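Local coordinates for lipopolysaccharide biosynthesis protein wbpB (PDB 3O9Z) that probably oxidises a nucleotide-linked sugar with NAD on the way to 2,3-diacetamido-2,3-dideoxy-D-mannuronic acid, and holds 2-oxoglutarate beside the nicotinamide, at residues A[16-21]-A[261-266]; A[100-105]-A[127-132]. All blocks are in the same frame, centred on the assembly; numbering follows the deposited sequence.

Interaction 1 of 2, residues A[16-21]-A[261-266]. With AKG (2-oxoglutaric acid), chain F; NAD (nicotinamide-adenine-dinucleotide), chain E.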
ATOM      1  N   ALA A  16       8.279 -15.727  -7.115  1.00 13.27           N
ATOM      2  CA  ALA A  16       9.337 -15.050  -7.903  1.00 15.68           C
ATOM      3  C   ALA A  16      10.718 -15.705  -7.898  1.00 16.16           C
ATOM      4  O   ALA A  16      11.372 -15.756  -8.946  1.00 15.87           O
ATOM      5  CB  ALA A  16       9.438 -13.569  -7.517  1.00 16.31           C
ATOM      6  N   PRO A  17      11.199 -16.215  -6.763  1.00 16.96           N
ATOM      7  CA  PRO A  17      12.570 -16.761  -6.795  1.00 18.27           C
ATOM      8  C   PRO A  17      12.684 -17.969  -7.729  1.00 19.49           C
ATOM      9  O   PRO A  17      13.776 -18.289  -8.215  1.00 19.83           O
ATOM     10  CB  PRO A  17      12.809 -17.167  -5.344  1.00 17.82           C
ATOM     11  CG  PRO A  17      11.943 -16.210  -4.557  1.00 19.22           C
ATOM     12  CD  PRO A  17      10.687 -16.027  -5.388  1.00 18.46           C
ATOM     13  N   ARG A  18      11.590 -18.695  -7.964  1.00 17.80           N
ATOM     14  CA  ARG A  18      11.631 -19.814  -8.896  1.00 21.43           C
ATOM     15  C   ARG A  18      11.797 -19.314 -10.317  1.00 20.95           C
ATOM     16  O   ARG A  18      12.447 -19.974 -11.143  1.00 21.76           O
ATOM     17  CB  ARG A  18      10.351 -20.657  -8.810  1.00 23.06           C
ATOM     18  CG  ARG A  18      10.618 -22.046  -8.340  1.00 28.27           C
ATOM     19  CD  ARG A  18       9.343 -22.884  -8.249  1.00 26.82           C
ATOM     20  NE  ARG A  18       8.780 -22.842  -6.905  1.00 26.89           N
ATOM     21  CZ  ARG A  18       7.653 -23.449  -6.556  1.00 27.33           C
ATOM     22  NH1 ARG A  18       6.967 -24.131  -7.470  1.00 23.03           N
ATOM     23  NH2 ARG A  18       7.207 -23.360  -5.308  1.00 31.19           N
ATOM     24  N   HIS A  19      11.256 -18.137 -10.610  1.00 17.39           N
ATOM     25  CA  HIS A  19      11.420 -17.521 -11.941  1.00 15.49           C
ATOM     26  C   HIS A  19      12.815 -16.943 -12.102  1.00 18.08           C
ATOM     27  O   HIS A  19      13.384 -17.044 -13.184  1.00 18.95           O
ATOM     28  CB  HIS A  19      10.401 -16.391 -12.120  1.00 17.72           C
ATOM     29  CG  HIS A  19       9.000 -16.892 -12.275  1.00 14.79           C
ATOM     30  ND1 HIS A  19       8.432 -17.080 -13.515  1.00 19.99           N
ATOM     31  CD2 HIS A  19       8.096 -17.348 -11.368  1.00 15.06           C
ATOM     32  CE1 HIS A  19       7.216 -17.583 -13.369  1.00 18.23           C
ATOM     33  NE2 HIS A  19       7.002 -17.790 -12.080  1.00 17.23           N
ATOM     34  N   LEU A  20      13.393 -16.431 -11.024  1.00 16.67           N
ATOM     35  CA  LEU A  20      14.768 -15.933 -11.094  1.00 17.08           C
ATOM     36  C   LEU A  20      15.695 -17.088 -11.342  1.00 18.98           C
ATOM     37  O   LEU A  20      16.582 -16.964 -12.196  1.00 20.10           O
ATOM     38  CB  LEU A  20      15.173 -15.297  -9.766  1.00 19.67           C
ATOM     39  CG  LEU A  20      14.452 -13.999  -9.427  1.00 17.76           C
ATOM     40  CD1 LEU A  20      14.875 -13.424  -8.049  1.00 18.06           C
ATOM     41  CD2 LEU A  20      14.608 -12.923 -10.509  1.00 19.49           C
ATOM     42  N   LYS A  21      15.487 -18.202 -10.639  1.00 20.21           N
ATOM     43  CA  LYS A  21      16.290 -19.398 -10.871  1.00 21.53           C
ATOM     44  C   LYS A  21      16.105 -19.892 -12.323  1.00 21.39           C
ATOM     45  O   LYS A  21      17.095 -20.254 -12.989  1.00 23.56           O
ATOM     46  CB  LYS A  21      15.978 -20.455  -9.809  1.00 23.19           C
ATOM     47  CG  LYS A  21      16.682 -21.791  -9.989  1.00 26.31           C
ATOM     48  CD  LYS A  21      15.891 -22.865  -9.268  1.00 36.18           C
ATOM     49  CE  LYS A  21      16.709 -23.437  -8.142  1.00 39.78           C
ATOM     50  NZ  LYS A  21      17.262 -24.739  -8.602  1.00 45.14           N
ATOM     51  N   GLY A 261       8.598 -33.333  -6.352  1.00 25.16           N
ATOM     52  CA  GLY A 261       9.066 -32.503  -7.456  1.00 24.28           C
ATOM     53  C   GLY A 261       8.108 -31.434  -7.954  1.00 22.76           C
ATOM     54  O   GLY A 261       8.441 -30.707  -8.885  1.00 23.08           O
ATOM     55  N   PHE A 262       6.915 -31.346  -7.372  1.00 21.41           N
ATOM     56  CA  PHE A 262       5.980 -30.267  -7.738  1.00 20.98           C
ATOM     57  C   PHE A 262       6.568 -28.845  -7.759  1.00 23.62           C
ATOM     58  O   PHE A 262       6.203 -28.032  -8.612  1.00 21.28           O
ATOM     59  CB  PHE A 262       4.764 -30.303  -6.786  1.00 20.12           C
ATOM     60  CG  PHE A 262       3.643 -29.357  -7.164  1.00 19.50           C
ATOM     61  CD1 PHE A 262       2.722 -29.698  -8.138  1.00 23.91           C
ATOM     62  CD2 PHE A 262       3.526 -28.090  -6.590  1.00 19.41           C
ATOM     63  CE1 PHE A 262       1.703 -28.812  -8.511  1.00 23.74           C
ATOM     64  CE2 PHE A 262       2.501 -27.209  -6.950  1.00 22.11           C
ATOM     65  CZ  PHE A 262       1.557 -27.572  -7.886  1.00 20.47           C
ATOM     66  N   THR A 263       7.422 -28.530  -6.791  1.00 24.05           N
ATOM     67  CA  THR A 263       8.034 -27.210  -6.720  1.00 24.38           C
ATOM     68  C   THR A 263       9.372 -27.107  -7.446  1.00 25.07           C
ATOM     69  O   THR A 263      10.044 -26.071  -7.360  1.00 25.26           O
ATOM     70  CB  THR A 263       8.258 -26.821  -5.265  1.00 24.62           C
ATOM     71  OG1 THR A 263       9.164 -27.756  -4.662  1.00 25.83           O
ATOM     72  CG2 THR A 263       6.921 -26.853  -4.515  1.00 22.06           C
ATOM     73  N   ASP A 264       9.708 -28.131  -8.236  1.00 25.55           N
ATOM     74  CA  ASP A 264      11.027 -28.215  -8.870  1.00 28.44           C
ATOM     75  C   ASP A 264      10.992 -28.315 -10.394  1.00 26.52           C
ATOM     76  O   ASP A 264      11.871 -28.987 -10.963  1.00 27.65           O
ATOM     77  CB  ASP A 264      11.718 -29.481  -8.374  1.00 31.95           C
ATOM     78  CG  ASP A 264      12.876 -29.184  -7.461  1.00 39.37           C
ATOM     79  OD1 ASP A 264      14.020 -29.108  -7.971  1.00 48.81           O
ATOM     80  OD2 ASP A 264      12.631 -29.025  -6.246  1.00 46.47           O
ATOM     81  N   LEU A 265       9.990 -27.711 -11.036  1.00 23.03           N
ATOM     82  CA  LEU A 265       9.765 -27.765 -12.507  1.00 22.28           C
ATOM     83  C   LEU A 265       9.638 -26.444 -13.299  1.00 22.51           C
ATOM     84  O   LEU A 265       9.347 -26.426 -14.500  1.00 21.17           O
ATOM     85  CB  LEU A 265       8.477 -28.559 -12.781  1.00 21.26           C
ATOM     86  CG  LEU A 265       8.507 -30.000 -12.331  1.00 20.15           C
ATOM     87  CD1 LEU A 265       7.094 -30.574 -12.082  1.00 25.45           C
ATOM     88  CD2 LEU A 265       9.263 -30.840 -13.345  1.00 21.63           C
ATOM     89  N   HIS A 266       9.823 -25.288 -12.663  1.00 20.29           N
ATOM     90  CA  HIS A 266       9.691 -24.048 -13.409  1.00 21.09           C
ATOM     91  C   HIS A 266      10.757 -23.899 -14.507  1.00 20.11           C
ATOM     92  O   HIS A 266      10.504 -23.304 -15.539  1.00 20.14           O
ATOM     93  CB  HIS A 266       9.732 -22.835 -12.467  1.00 20.58           C
ATOM     94  CG  HIS A 266       8.396 -22.486 -11.878  1.00 16.82           C
ATOM     95  ND1 HIS A 266       7.635 -23.397 -11.172  1.00 22.45           N
ATOM     96  CD2 HIS A 266       7.676 -21.342 -11.935  1.00 19.10           C
ATOM     97  CE1 HIS A 266       6.516 -22.807 -10.780  1.00 19.88           C
ATOM     98  NE2 HIS A 266       6.524 -21.565 -11.223  1.00 17.15           N
TER
HETATM   99  C1  AKG F 312      -0.489 -21.668  -5.671  1.00 18.98           C
HETATM  100  O1  AKG F 312      -0.340 -21.651  -4.421  1.00 17.27           O
HETATM  101  O2  AKG F 312      -0.888 -20.677  -6.291  1.00 17.74           O
HETATM  102  C2  AKG F 312      -0.097 -22.798  -6.486  1.00 21.25           C
HETATM  103  O5  AKG F 312      -0.263 -22.736  -7.702  1.00 16.24           O
HETATM  104  C3  AKG F 312       0.474 -24.039  -5.851  1.00 17.38           C
HETATM  105  C4  AKG F 312      -0.676 -25.020  -5.634  1.00 18.14           C
HETATM  106  C5  AKG F 312      -0.284 -26.250  -4.838  1.00 16.67           C
HETATM  107  O3  AKG F 312       0.378 -26.114  -3.792  1.00 17.36           O
HETATM  108  O4  AKG F 312      -0.623 -27.365  -5.242  1.00 17.20           O
HETATM  109  PA  NAD E 311       2.456 -13.278  -3.579  1.00 11.84           P
HETATM  110  O1A NAD E 311       3.503 -13.903  -2.735  1.00 11.46           O
HETATM  111  O2A NAD E 311       1.236 -12.562  -2.978  1.00 12.36           O
HETATM  112  O5B NAD E 311       3.316 -12.289  -4.460  1.00 12.69           O
HETATM  113  C5B NAD E 311       2.573 -11.474  -5.323  1.00 15.17           C
HETATM  114  C4B NAD E 311       3.473 -10.291  -5.756  1.00 12.36           C
HETATM  115  O4B NAD E 311       2.832  -9.510  -6.798  1.00 11.61           O
HETATM  116  C3B NAD E 311       3.626  -9.321  -4.551  1.00 10.34           C
HETATM  117  O3B NAD E 311       5.014  -9.086  -4.238  1.00 12.53           O
HETATM  118  C2B NAD E 311       2.865  -8.052  -4.973  1.00 11.97           C
HETATM  119  O2B NAD E 311       3.394  -6.828  -4.443  1.00 13.43           O
HETATM  120  C1B NAD E 311       3.135  -8.140  -6.505  1.00 11.39           C
HETATM  121  N9A NAD E 311       2.189  -7.269  -7.249  1.00 11.89           N
HETATM  122  C8A NAD E 311       0.979  -6.714  -6.963  1.00 11.69           C
HETATM  123  N7A NAD E 311       0.557  -5.952  -7.970  1.00 13.80           N
HETATM  124  C5A NAD E 311       1.553  -5.929  -8.914  1.00 10.43           C
HETATM  125  C6A NAD E 311       1.733  -5.287 -10.197  1.00 10.47           C
HETATM  126  N6A NAD E 311       0.778  -4.431 -10.677  1.00 14.66           N
HETATM  127  N1A NAD E 311       2.883  -5.604 -10.779  1.00 11.88           N
HETATM  128  C2A NAD E 311       3.862  -6.406 -10.383  1.00 11.41           C
HETATM  129  N3A NAD E 311       3.729  -6.999  -9.169  1.00 13.38           N
HETATM  130  C4A NAD E 311       2.593  -6.777  -8.498  1.00 12.47           C
HETATM  131  O3  NAD E 311       1.885 -14.386  -4.582  1.00 10.71           O
HETATM  132  PN  NAD E 311       2.556 -15.619  -5.269  1.00 12.08           P
HETATM  133  O1N NAD E 311       2.207 -16.874  -4.468  1.00 12.81           O
HETATM  134  O2N NAD E 311       3.999 -15.327  -5.573  1.00 13.82           O
HETATM  135  O5D NAD E 311       1.673 -15.814  -6.586  1.00 10.75           O
HETATM  136  C5D NAD E 311       2.124 -15.049  -7.676  1.00 11.51           C
HETATM  137  C4D NAD E 311       1.517 -15.705  -8.930  1.00 10.98           C
HETATM  138  O4D NAD E 311       2.192 -16.975  -9.059  1.00 12.18           O
HETATM  139  C3D NAD E 311       0.006 -15.977  -8.890  1.00 12.28           C
HETATM  140  O3D NAD E 311      -0.453 -15.896 -10.277  1.00 12.88           O
HETATM  141  C2D NAD E 311      -0.023 -17.458  -8.479  1.00 12.04           C
HETATM  142  O2D NAD E 311      -1.169 -18.134  -8.973  1.00 13.63           O
HETATM  143  C1D NAD E 311       1.260 -18.072  -9.052  1.00 13.46           C
HETATM  144  N1N NAD E 311       1.744 -19.220  -8.287  1.00 12.41           N
HETATM  145  C2N NAD E 311       2.070 -20.327  -8.920  1.00 13.84           C
HETATM  146  C3N NAD E 311       2.554 -21.467  -8.311  1.00 15.37           C
HETATM  147  C7N NAD E 311       2.792 -22.632  -9.181  1.00 18.35           C
HETATM  148  O7N NAD E 311       3.004 -22.510 -10.407  1.00 19.80           O
HETATM  149  N7N NAD E 311       2.896 -23.785  -8.530  1.00 18.69           N
HETATM  150  C4N NAD E 311       2.729 -21.420  -6.921  1.00 18.08           C
HETATM  151  C5N NAD E 311       2.460 -20.205  -6.290  1.00 16.09           C
HETATM  152  C6N NAD E 311       1.980 -19.089  -6.973  1.00 13.61           C
HETATM  153  O   HOH W   1       7.849 -26.084 -10.003  1.00 24.33           O
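Arg18 on the first helix of the Rossmann domain comes nearest to His266, their CA atoms 6.5 Å apart, where the irregular segment 261-266 makes a type I turn (Gly261 to Asp264) and then enters a helix with Leu265 at its N-cap. Arg18 lays CD over one face of the His266 ring, 3.8 Å from its centroid, a CH-pi contact. A bend at chi3 (-94°) turns NE out of line with the extended start of the chain; beyond it the guanidinium meets Thr263, whose CA lies over one face, 3.3 Å from Arg18 NH1, while NH2 meets the methyl CG2. A water bound to Phe262 O, Leu265 N and His266 ND1 (2.9 Å to ND1) takes a weak bond from Arg18 NH1. An alanine in place of Arg18 would probably open a gap over the His266 ring and leave Thr263 without its guanidinium cover. On the cofactor side the edge of His266 points at the face of His19, an offset edge-to-face pair with planes at 81°. His19 bonds Tyr270 through ND1, and the NE2 atoms of both histidines reach Glu102 OE2. Phe262 CZ stands 3.4 Å from 2-oxoglutarate O4. Direct contact here is thus by stacking and packing, with polar links supplied by water and Glu102.

Interaction 2 of 2, residues A[100-105]-A[127-132]. With NAD (nicotinamide-adenine-dinucleotide), chain E; AKG (2-oxoglutaric acid), chain F.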
ATOM      1  N   LEU A 100       5.114 -14.709 -20.588  1.00 17.23           N
ATOM      2  CA  LEU A 100       5.097 -15.997 -19.950  1.00 16.44           C
ATOM      3  C   LEU A 100       4.495 -15.770 -18.580  1.00 16.60           C
ATOM      4  O   LEU A 100       5.177 -15.280 -17.665  1.00 16.55           O
ATOM      5  CB  LEU A 100       6.464 -16.638 -19.791  1.00 16.86           C
ATOM      6  CG  LEU A 100       6.558 -17.980 -19.028  1.00 19.18           C
ATOM      7  CD1 LEU A 100       5.435 -18.980 -19.431  1.00 19.81           C
ATOM      8  CD2 LEU A 100       7.933 -18.635 -19.038  1.00 24.44           C
ATOM      9  N   SER A 101       3.244 -16.154 -18.452  1.00 15.49           N
ATOM     10  CA  SER A 101       2.499 -15.832 -17.242  1.00 13.77           C
ATOM     11  C   SER A 101       2.337 -17.046 -16.341  1.00 14.08           C
ATOM     12  O   SER A 101       2.143 -18.167 -16.797  1.00 15.69           O
ATOM     13  CB  SER A 101       1.114 -15.362 -17.625  1.00 16.31           C
ATOM     14  OG  SER A 101       0.334 -14.984 -16.511  1.00 15.95           O
ATOM     15  N   GLU A 102       2.448 -16.799 -15.035  1.00 12.79           N
ATOM     16  CA  GLU A 102       1.993 -17.819 -14.084  1.00 11.51           C
ATOM     17  C   GLU A 102       0.572 -18.247 -14.384  1.00 11.28           C
ATOM     18  O   GLU A 102      -0.241 -17.499 -14.940  1.00 12.43           O
ATOM     19  CB  GLU A 102       2.118 -17.298 -12.645  1.00 13.35           C
ATOM     20  CG  GLU A 102       3.488 -17.556 -12.047  1.00 13.68           C
ATOM     21  CD  GLU A 102       3.785 -19.026 -11.818  1.00 13.43           C
ATOM     22  OE1 GLU A 102       2.804 -19.841 -11.953  1.00 14.81           O
ATOM     23  OE2 GLU A 102       4.922 -19.395 -11.467  1.00 17.06           O
ATOM     24  N   LYS A 103       0.225 -19.423 -13.847  1.00 12.20           N
ATOM     25  CA  LYS A 103      -1.172 -19.868 -13.821  1.00 11.19           C
ATOM     26  C   LYS A 103      -1.991 -19.057 -12.817  1.00 12.47           C
ATOM     27  O   LYS A 103      -1.433 -18.460 -11.877  1.00 13.13           O
ATOM     28  CB  LYS A 103      -1.285 -21.383 -13.564  1.00 14.43           C
ATOM     29  CG  LYS A 103      -0.394 -21.962 -12.449  1.00 12.98           C
ATOM     30  CD  LYS A 103      -0.540 -21.348 -11.033  1.00 13.36           C
ATOM     31  CE  LYS A 103      -1.924 -21.535 -10.420  1.00 14.34           C
ATOM     32  NZ  LYS A 103      -1.856 -20.867  -9.048  1.00 14.63           N
ATOM     33  N   PRO A 104      -3.299 -18.976 -13.015  1.00 12.63           N
ATOM     34  CA  PRO A 104      -4.036 -19.284 -14.269  1.00 11.72           C
ATOM     35  C   PRO A 104      -3.581 -18.249 -15.290  1.00 15.49           C
ATOM     36  O   PRO A 104      -3.348 -17.098 -14.926  1.00 14.53           O
ATOM     37  CB  PRO A 104      -5.506 -19.041 -13.889  1.00 14.71           C
ATOM     38  CG  PRO A 104      -5.412 -17.939 -12.798  1.00 15.38           C
ATOM     39  CD  PRO A 104      -4.170 -18.329 -12.022  1.00 13.86           C
ATOM     40  N   LEU A 105      -3.459 -18.617 -16.563  1.00 14.60           N
ATOM     41  CA  LEU A 105      -2.991 -17.649 -17.567  1.00 13.84           C
ATOM     42  C   LEU A 105      -3.777 -16.338 -17.517  1.00 15.26           C
ATOM     43  O   LEU A 105      -3.171 -15.244 -17.485  1.00 15.09           O
ATOM     44  CB  LEU A 105      -3.095 -18.331 -18.970  1.00 13.34           C
ATOM     45  CG  LEU A 105      -2.490 -17.559 -20.169  1.00 15.99           C
ATOM     46  CD1 LEU A 105      -1.102 -17.081 -19.800  1.00 22.88           C
ATOM     47  CD2 LEU A 105      -2.419 -18.521 -21.375  1.00 18.22           C
ATOM     48  N   TYR A 127       2.272 -17.277 -23.435  1.00 17.56           N
ATOM     49  CA  TYR A 127       2.473 -18.573 -22.808  1.00 17.70           C
ATOM     50  C   TYR A 127       2.287 -18.621 -21.301  1.00 20.45           C
ATOM     51  O   TYR A 127       2.185 -17.569 -20.687  1.00 18.04           O
ATOM     52  CB  TYR A 127       3.842 -19.108 -23.122  1.00 19.66           C
ATOM     53  CG  TYR A 127       4.078 -19.205 -24.618  1.00 20.14           C
ATOM     54  CD1 TYR A 127       3.493 -20.224 -25.335  1.00 22.73           C
ATOM     55  CD2 TYR A 127       4.837 -18.265 -25.295  1.00 23.95           C
ATOM     56  CE1 TYR A 127       3.682 -20.339 -26.707  1.00 26.42           C
ATOM     57  CE2 TYR A 127       5.060 -18.383 -26.682  1.00 26.63           C
ATOM     58  CZ  TYR A 127       4.468 -19.430 -27.365  1.00 29.43           C
ATOM     59  OH  TYR A 127       4.638 -19.576 -28.731  1.00 27.45           O
ATOM     60  N   THR A 128       2.130 -19.819 -20.747  1.00 19.30           N
ATOM     61  CA  THR A 128       1.801 -19.937 -19.325  1.00 18.91           C
ATOM     62  C   THR A 128       2.566 -21.053 -18.622  1.00 15.35           C
ATOM     63  O   THR A 128       3.080 -22.011 -19.207  1.00 18.76           O
ATOM     64  CB  THR A 128       0.271 -20.008 -19.115  1.00 20.97           C
ATOM     65  OG1 THR A 128      -0.110 -19.847 -17.734  1.00 20.80           O
ATOM     66  CG2 THR A 128      -0.242 -21.329 -19.618  1.00 21.04           C
ATOM     67  N   VAL A 129       2.702 -20.916 -17.302  1.00 15.65           N
ATOM     68  CA  VAL A 129       3.370 -21.931 -16.483  1.00 15.81           C
ATOM     69  C   VAL A 129       2.325 -22.939 -15.970  1.00 18.69           C
ATOM     70  O   VAL A 129       1.475 -22.620 -15.130  1.00 18.75           O
ATOM     71  CB  VAL A 129       4.078 -21.285 -15.263  1.00 18.01           C
ATOM     72  CG1 VAL A 129       4.748 -22.336 -14.349  1.00 20.18           C
ATOM     73  CG2 VAL A 129       5.079 -20.270 -15.754  1.00 18.30           C
ATOM     74  N   LEU A 130       2.393 -24.146 -16.516  1.00 18.57           N
ATOM     75  CA  LEU A 130       1.542 -25.242 -16.050  1.00 18.26           C
ATOM     76  C   LEU A 130       2.480 -26.405 -15.765  1.00 18.46           C
ATOM     77  O   LEU A 130       2.691 -27.277 -16.608  1.00 17.13           O
ATOM     78  CB  LEU A 130       0.515 -25.645 -17.127  1.00 18.97           C
ATOM     79  CG  LEU A 130      -0.591 -24.603 -17.260  1.00 18.65           C
ATOM     80  CD1 LEU A 130      -1.281 -24.633 -18.644  1.00 21.22           C
ATOM     81  CD2 LEU A 130      -1.569 -24.648 -16.107  1.00 19.66           C
ATOM     82  N   GLN A 131       3.150 -26.415 -14.617  1.00 17.23           N
ATOM     83  CA  GLN A 131       4.216 -27.394 -14.454  1.00 16.76           C
ATOM     84  C   GLN A 131       3.743 -28.825 -14.378  1.00 16.25           C
ATOM     85  O   GLN A 131       4.573 -29.710 -14.518  1.00 17.31           O
ATOM     86  CB  GLN A 131       5.099 -27.027 -13.251  1.00 19.32           C
ATOM     87  CG  GLN A 131       4.508 -27.325 -11.891  1.00 21.42           C
ATOM     88  CD  GLN A 131       3.973 -26.108 -11.154  1.00 18.76           C
ATOM     89  OE1 GLN A 131       4.107 -26.029  -9.918  1.00 20.50           O
ATOM     90  NE2 GLN A 131       3.445 -25.130 -11.874  1.00 15.60           N
ATOM     91  N   LEU A 132       2.466 -29.079 -14.096  1.00 16.58           N
ATOM     92  CA  LEU A 132       2.050 -30.486 -14.128  1.00 16.96           C
ATOM     93  C   LEU A 132       2.242 -31.121 -15.506  1.00 17.04           C
ATOM     94  O   LEU A 132       2.443 -32.343 -15.619  1.00 17.34           O
ATOM     95  CB  LEU A 132       0.611 -30.645 -13.632  1.00 16.90           C
ATOM     96  CG  LEU A 132       0.375 -30.331 -12.156  1.00 15.65           C
ATOM     97  CD1 LEU A 132      -1.066 -30.704 -11.791  1.00 15.42           C
ATOM     98  CD2 LEU A 132       1.361 -31.089 -11.324  1.00 17.38           C
TER
HETATM   99  PA  NAD E 311       2.456 -13.278  -3.579  1.00 11.84           P
HETATM  100  O1A NAD E 311       3.503 -13.903  -2.735  1.00 11.46           O
HETATM  101  O2A NAD E 311       1.236 -12.562  -2.978  1.00 12.36           O
HETATM  102  O5B NAD E 311       3.316 -12.289  -4.460  1.00 12.69           O
HETATM  103  C5B NAD E 311       2.573 -11.474  -5.323  1.00 15.17           C
HETATM  104  C4B NAD E 311       3.473 -10.291  -5.756  1.00 12.36           C
HETATM  105  O4B NAD E 311       2.832  -9.510  -6.798  1.00 11.61           O
HETATM  106  C3B NAD E 311       3.626  -9.321  -4.551  1.00 10.34           C
HETATM  107  O3B NAD E 311       5.014  -9.086  -4.238  1.00 12.53           O
HETATM  108  C2B NAD E 311       2.865  -8.052  -4.973  1.00 11.97           C
HETATM  109  O2B NAD E 311       3.394  -6.828  -4.443  1.00 13.43           O
HETATM  110  C1B NAD E 311       3.135  -8.140  -6.505  1.00 11.39           C
HETATM  111  N9A NAD E 311       2.189  -7.269  -7.249  1.00 11.89           N
HETATM  112  C8A NAD E 311       0.979  -6.714  -6.963  1.00 11.69           C
HETATM  113  N7A NAD E 311       0.557  -5.952  -7.970  1.00 13.80           N
HETATM  114  C5A NAD E 311       1.553  -5.929  -8.914  1.00 10.43           C
HETATM  115  C6A NAD E 311       1.733  -5.287 -10.197  1.00 10.47           C
HETATM  116  N6A NAD E 311       0.778  -4.431 -10.677  1.00 14.66           N
HETATM  117  N1A NAD E 311       2.883  -5.604 -10.779  1.00 11.88           N
HETATM  118  C2A NAD E 311       3.862  -6.406 -10.383  1.00 11.41           C
HETATM  119  N3A NAD E 311       3.729  -6.999  -9.169  1.00 13.38           N
HETATM  120  C4A NAD E 311       2.593  -6.777  -8.498  1.00 12.47           C
HETATM  121  O3  NAD E 311       1.885 -14.386  -4.582  1.00 10.71           O
HETATM  122  PN  NAD E 311       2.556 -15.619  -5.269  1.00 12.08           P
HETATM  123  O1N NAD E 311       2.207 -16.874  -4.468  1.00 12.81           O
HETATM  124  O2N NAD E 311       3.999 -15.327  -5.573  1.00 13.82           O
HETATM  125  O5D NAD E 311       1.673 -15.814  -6.586  1.00 10.75           O
HETATM  126  C5D NAD E 311       2.124 -15.049  -7.676  1.00 11.51           C
HETATM  127  C4D NAD E 311       1.517 -15.705  -8.930  1.00 10.98           C
HETATM  128  O4D NAD E 311       2.192 -16.975  -9.059  1.00 12.18           O
HETATM  129  C3D NAD E 311       0.006 -15.977  -8.890  1.00 12.28           C
HETATM  130  O3D NAD E 311      -0.453 -15.896 -10.277  1.00 12.88           O
HETATM  131  C2D NAD E 311      -0.023 -17.458  -8.479  1.00 12.04           C
HETATM  132  O2D NAD E 311      -1.169 -18.134  -8.973  1.00 13.63           O
HETATM  133  C1D NAD E 311       1.260 -18.072  -9.052  1.00 13.46           C
HETATM  134  N1N NAD E 311       1.744 -19.220  -8.287  1.00 12.41           N
HETATM  135  C2N NAD E 311       2.070 -20.327  -8.920  1.00 13.84           C
HETATM  136  C3N NAD E 311       2.554 -21.467  -8.311  1.00 15.37           C
HETATM  137  C7N NAD E 311       2.792 -22.632  -9.181  1.00 18.35           C
HETATM  138  O7N NAD E 311       3.004 -22.510 -10.407  1.00 19.80           O
HETATM  139  N7N NAD E 311       2.896 -23.785  -8.530  1.00 18.69           N
HETATM  140  C4N NAD E 311       2.729 -21.420  -6.921  1.00 18.08           C
HETATM  141  C5N NAD E 311       2.460 -20.205  -6.290  1.00 16.09           C
HETATM  142  C6N NAD E 311       1.980 -19.089  -6.973  1.00 13.61           C
HETATM  143  C1  AKG F 312      -0.489 -21.668  -5.671  1.00 18.98           C
HETATM  144  O1  AKG F 312      -0.340 -21.651  -4.421  1.00 17.27           O
HETATM  145  O2  AKG F 312      -0.888 -20.677  -6.291  1.00 17.74           O
HETATM  146  C2  AKG F 312      -0.097 -22.798  -6.486  1.00 21.25           C
HETATM  147  O5  AKG F 312      -0.263 -22.736  -7.702  1.00 16.24           O
HETATM  148  C3  AKG F 312       0.474 -24.039  -5.851  1.00 17.38           C
HETATM  149  C4  AKG F 312      -0.676 -25.020  -5.634  1.00 18.14           C
HETATM  150  C5  AKG F 312      -0.284 -26.250  -4.838  1.00 16.67           C
HETATM  151  O3  AKG F 312       0.378 -26.114  -3.792  1.00 17.36           O
HETATM  152  O4  AKG F 312      -0.623 -27.365  -5.242  1.00 17.20           O
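Val129 and Thr128 meet the end of strand 98-101, with Leu100 as the third large contributor. The backbones pair in parallel: Ser101 N bonds Tyr127 O at 2.8 Å, nearly straight at 172°, and Val129 N returns a bond to Ser101 O. Ser101 O is gripped twice, because Thr128 OG1, anti to its own backbone N (chi1 -168°), donates to Ser101 O at 3.0 Å from the face opposite to Val129 N. Thr128 CB also packs tightly on Leu105 CD1, 3.3 Å away. On the other face of the sheet Leu100 CD1 spreads over the backbone of Thr128 and touches Val129 CG2 at 3.9 Å. The two strands and helix 109-122 form a beta-alpha-beta unit of the Rossmann fold, and past the C-terminal ends of the strands both segments turn to the nicotinamide. Val129 CB faces Glu102 OE1, which accepts a bond from Lys103 N, while OE2 is held by His19 from the first helix of the domain; the chain of Glu102 lies beside the nicotinamide ribose. Lys103, ahead of the cis-Pro104, passes CG by Val129 O, a buried oxygen with no partner in the model. Lys103 NZ then donates to NAD O2D and to 2-oxoglutarate O5, both at 2.8 Å, and also to Asn183 O. Gln131 reads the carboxamide in both directions: OE1 accepts from NAD N7N at 2.9 Å and NE2 donates to NAD O7N.

In the fold
Both contacts are largely buried and reach the same NAD and 2-oxoglutarate, but interaction 2 lies nearer the centre of the chain and is buried throughout, whereas Thr263 in interaction 1 is exposed. In sequence, interaction 2 is nested inside the long loop closed by interaction 1. It joins neighbouring strands of the Rossmann sheet by regular backbone bonding; interaction 1 brings helix 16-25 against the loop before helix 266-274, far along the chain, by side-chain packing and a water. Their centres are about 12 Å apart, and they meet at Glu102, whose OE2 probably bonds both His19 and His266, and at Gln131, packed against Phe262 and Leu265.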